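Local coordinates for protein cellobiose 2-epimerase (Ruminococcus albus, PDB 3VW5) that catalyses the reversible epimerization of cellobiose to 4-O-beta-D-glucopyranosyl-D-mannose, at residues A[308-312]-A[378-382]. The protein carries 2 engineered substitutions. Numbering follows the deposited sequence.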
ATOM      1  N   GLU A 308      -0.004   8.766  -3.048  1.00 34.59           N
ATOM      2  CA  GLU A 308      -1.054   8.122  -3.834  1.00 36.41           C
ATOM      3  C   GLU A 308      -1.827   9.116  -4.699  1.00 36.98           C
ATOM      4  O   GLU A 308      -2.282   8.769  -5.791  1.00 36.48           O
ATOM      5  CB  GLU A 308      -2.017   7.334  -2.943  1.00 35.08           C
ATOM      6  CG  GLU A 308      -1.358   6.187  -2.191  1.00 36.89           C
ATOM      7  CD  GLU A 308      -0.675   5.180  -3.108  1.00 36.05           C
ATOM      8  OE1 GLU A 308      -1.181   4.968  -4.228  1.00 37.36           O
ATOM      9  OE2 GLU A 308       0.358   4.606  -2.698  1.00 32.79           O
ATOM     10  N   ALA A 309      -1.976  10.349  -4.225  1.00 32.51           N
ATOM     11  CA  ALA A 309      -2.678  11.348  -5.030  1.00 35.96           C
ATOM     12  C   ALA A 309      -1.893  11.711  -6.315  1.00 37.42           C
ATOM     13  O   ALA A 309      -2.486  11.956  -7.372  1.00 35.42           O
ATOM     14  CB  ALA A 309      -3.008  12.574  -4.213  1.00 30.95           C
ATOM     15  N   VAL A 310      -0.561  11.722  -6.223  1.00 39.78           N
ATOM     16  CA  VAL A 310       0.291  11.974  -7.386  1.00 36.24           C
ATOM     17  C   VAL A 310       0.039  10.928  -8.477  1.00 38.36           C
ATOM     18  O   VAL A 310      -0.259  11.280  -9.622  1.00 38.76           O
ATOM     19  CB  VAL A 310       1.786  12.038  -7.014  1.00 35.17           C
ATOM     20  CG1 VAL A 310       2.648  12.037  -8.257  1.00 37.46           C
ATOM     21  CG2 VAL A 310       2.064  13.278  -6.210  1.00 33.81           C
ATOM     22  N   VAL A 311       0.141   9.649  -8.117  1.00 37.26           N
ATOM     23  CA  VAL A 311      -0.135   8.571  -9.062  1.00 35.09           C
ATOM     24  C   VAL A 311      -1.576   8.616  -9.599  1.00 40.02           C
ATOM     25  O   VAL A 311      -1.799   8.562 -10.809  1.00 43.34           O
ATOM     26  CB  VAL A 311       0.086   7.193  -8.438  1.00 34.03           C
ATOM     27  CG1 VAL A 311      -0.143   6.105  -9.489  1.00 36.02           C
ATOM     28  CG2 VAL A 311       1.478   7.084  -7.847  1.00 32.31           C
ATOM     29  N   GLY A 312      -2.553   8.697  -8.700  1.00 36.32           N
ATOM     30  CA  GLY A 312      -3.951   8.634  -9.085  1.00 33.59           C
ATOM     31  C   GLY A 312      -4.372   9.744 -10.027  1.00 36.45           C
ATOM     32  O   GLY A 312      -5.173   9.536 -10.931  1.00 37.88           O
ATOM     33  N   MET A 378       5.287   5.680  -5.794  1.00 39.32           N
ATOM     34  CA  MET A 378       4.992   6.907  -6.548  1.00 42.24           C
ATOM     35  C   MET A 378       6.142   7.299  -7.479  1.00 38.96           C
ATOM     36  O   MET A 378       5.933   7.660  -8.640  1.00 34.49           O
ATOM     37  CB  MET A 378       4.676   8.067  -5.604  1.00 37.29           C
ATOM     38  CG  MET A 378       4.380   9.378  -6.306  1.00 34.06           C
ATOM     39  SD  MET A 378       4.968  10.764  -5.319  1.00 44.78           S
ATOM     40  CE  MET A 378       6.740  10.470  -5.319  1.00 40.18           C
ATOM     41  N   CYS A 379       7.360   7.233  -6.962  1.00 40.02           N
ATOM     42  CA  CYS A 379       8.509   7.587  -7.771  1.00 37.53           C
ATOM     43  C   CYS A 379       8.564   6.679  -8.996  1.00 42.56           C
ATOM     44  O   CYS A 379       8.610   7.165 -10.142  1.00 39.56           O
ATOM     45  CB  CYS A 379       9.791   7.535  -6.947  1.00 36.26           C
ATOM     46  SG  CYS A 379       9.775   8.699  -5.546  1.00 42.86           S
ATOM     47  N   MET A 380       8.499   5.370  -8.755  1.00 37.63           N
ATOM     48  CA  MET A 380       8.563   4.394  -9.836  1.00 33.20           C
ATOM     49  C   MET A 380       7.409   4.495 -10.812  1.00 37.31           C
ATOM     50  O   MET A 380       7.607   4.350 -12.020  1.00 47.14           O
ATOM     51  CB  MET A 380       8.680   2.984  -9.277  1.00 37.98           C
ATOM     52  CG  MET A 380       9.885   2.866  -8.385  1.00 44.32           C
ATOM     53  SD  MET A 380      10.178   1.239  -7.709  1.00 50.34           S
ATOM     54  CE  MET A 380      10.128   1.569  -5.940  1.00 37.99           C
ATOM     55  N   GLU A 381       6.209   4.761 -10.313  1.00 35.07           N
ATOM     56  CA  GLU A 381       5.051   4.829 -11.191  1.00 35.61           C
ATOM     57  C   GLU A 381       5.145   6.033 -12.109  1.00 38.43           C
ATOM     58  O   GLU A 381       4.690   5.990 -13.255  1.00 42.12           O
ATOM     59  CB  GLU A 381       3.752   4.868 -10.383  1.00 36.77           C
ATOM     60  CG  GLU A 381       3.234   3.505  -9.930  1.00 33.61           C
ATOM     61  CD  GLU A 381       2.612   2.668 -11.061  1.00 44.40           C
ATOM     62  OE1 GLU A 381       2.068   3.254 -12.039  1.00 39.69           O
ATOM     63  OE2 GLU A 381       2.661   1.414 -10.958  1.00 37.05           O
ATOM     64  N   VAL A 382       5.736   7.108 -11.594  1.00 40.87           N
ATOM     65  CA  VAL A 382       5.841   8.373 -12.316  1.00 40.50           C
ATOM     66  C   VAL A 382       6.853   8.194 -13.422  1.00 46.31           C
ATOM     67  O   VAL A 382       6.608   8.542 -14.586  1.00 47.26           O
ATOM     68  CB  VAL A 382       6.306   9.519 -11.396  1.00 44.69           C
ATOM     69  CG1 VAL A 382       6.816  10.697 -12.225  1.00 45.90           C
ATOM     70  CG2 VAL A 382       5.180   9.959 -10.458  1.00 40.97           C
TER
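In the (alpha/alpha)6 barrel of this epimerase, helices 303-318 and 373-385 run side by side in the same sense, their short segments 308-312 and 378-382 inclined by 16° with axes 9.4 Å apart. Such parallel neighbours are expected within one layer of helices in this fold, where the chain returns to the layer after crossing to the other. The interface is apolar and rests on Val311, Met378 and Val310. Val311 points toward helix 373-385 and sets its CG2 against the backbone of Met378, 3.8 Å from CA, a close fit that coincides with the nearest CA pair of the segments, 5.9 Å apart. The t chi1 of Met378 carries its chain across to Val310, which also meets Val332 and Ile336 of helix 323-340. One turn further along, the aliphatic base of Glu381 adjoins Val311, while its carboxylate forms salt bridges with Arg385 and Arg253. Glu308 OE2 forms a salt bridge with Arg377 and a hydrogen bond with His374, and OE1 a hydrogen bond with Trp249 of helix 241-258. A single methyl group joins two turns of the partner helix: Val310 CG1 lies 3.7 Å from Met378 CG and 3.9 Å from Val382 CG2.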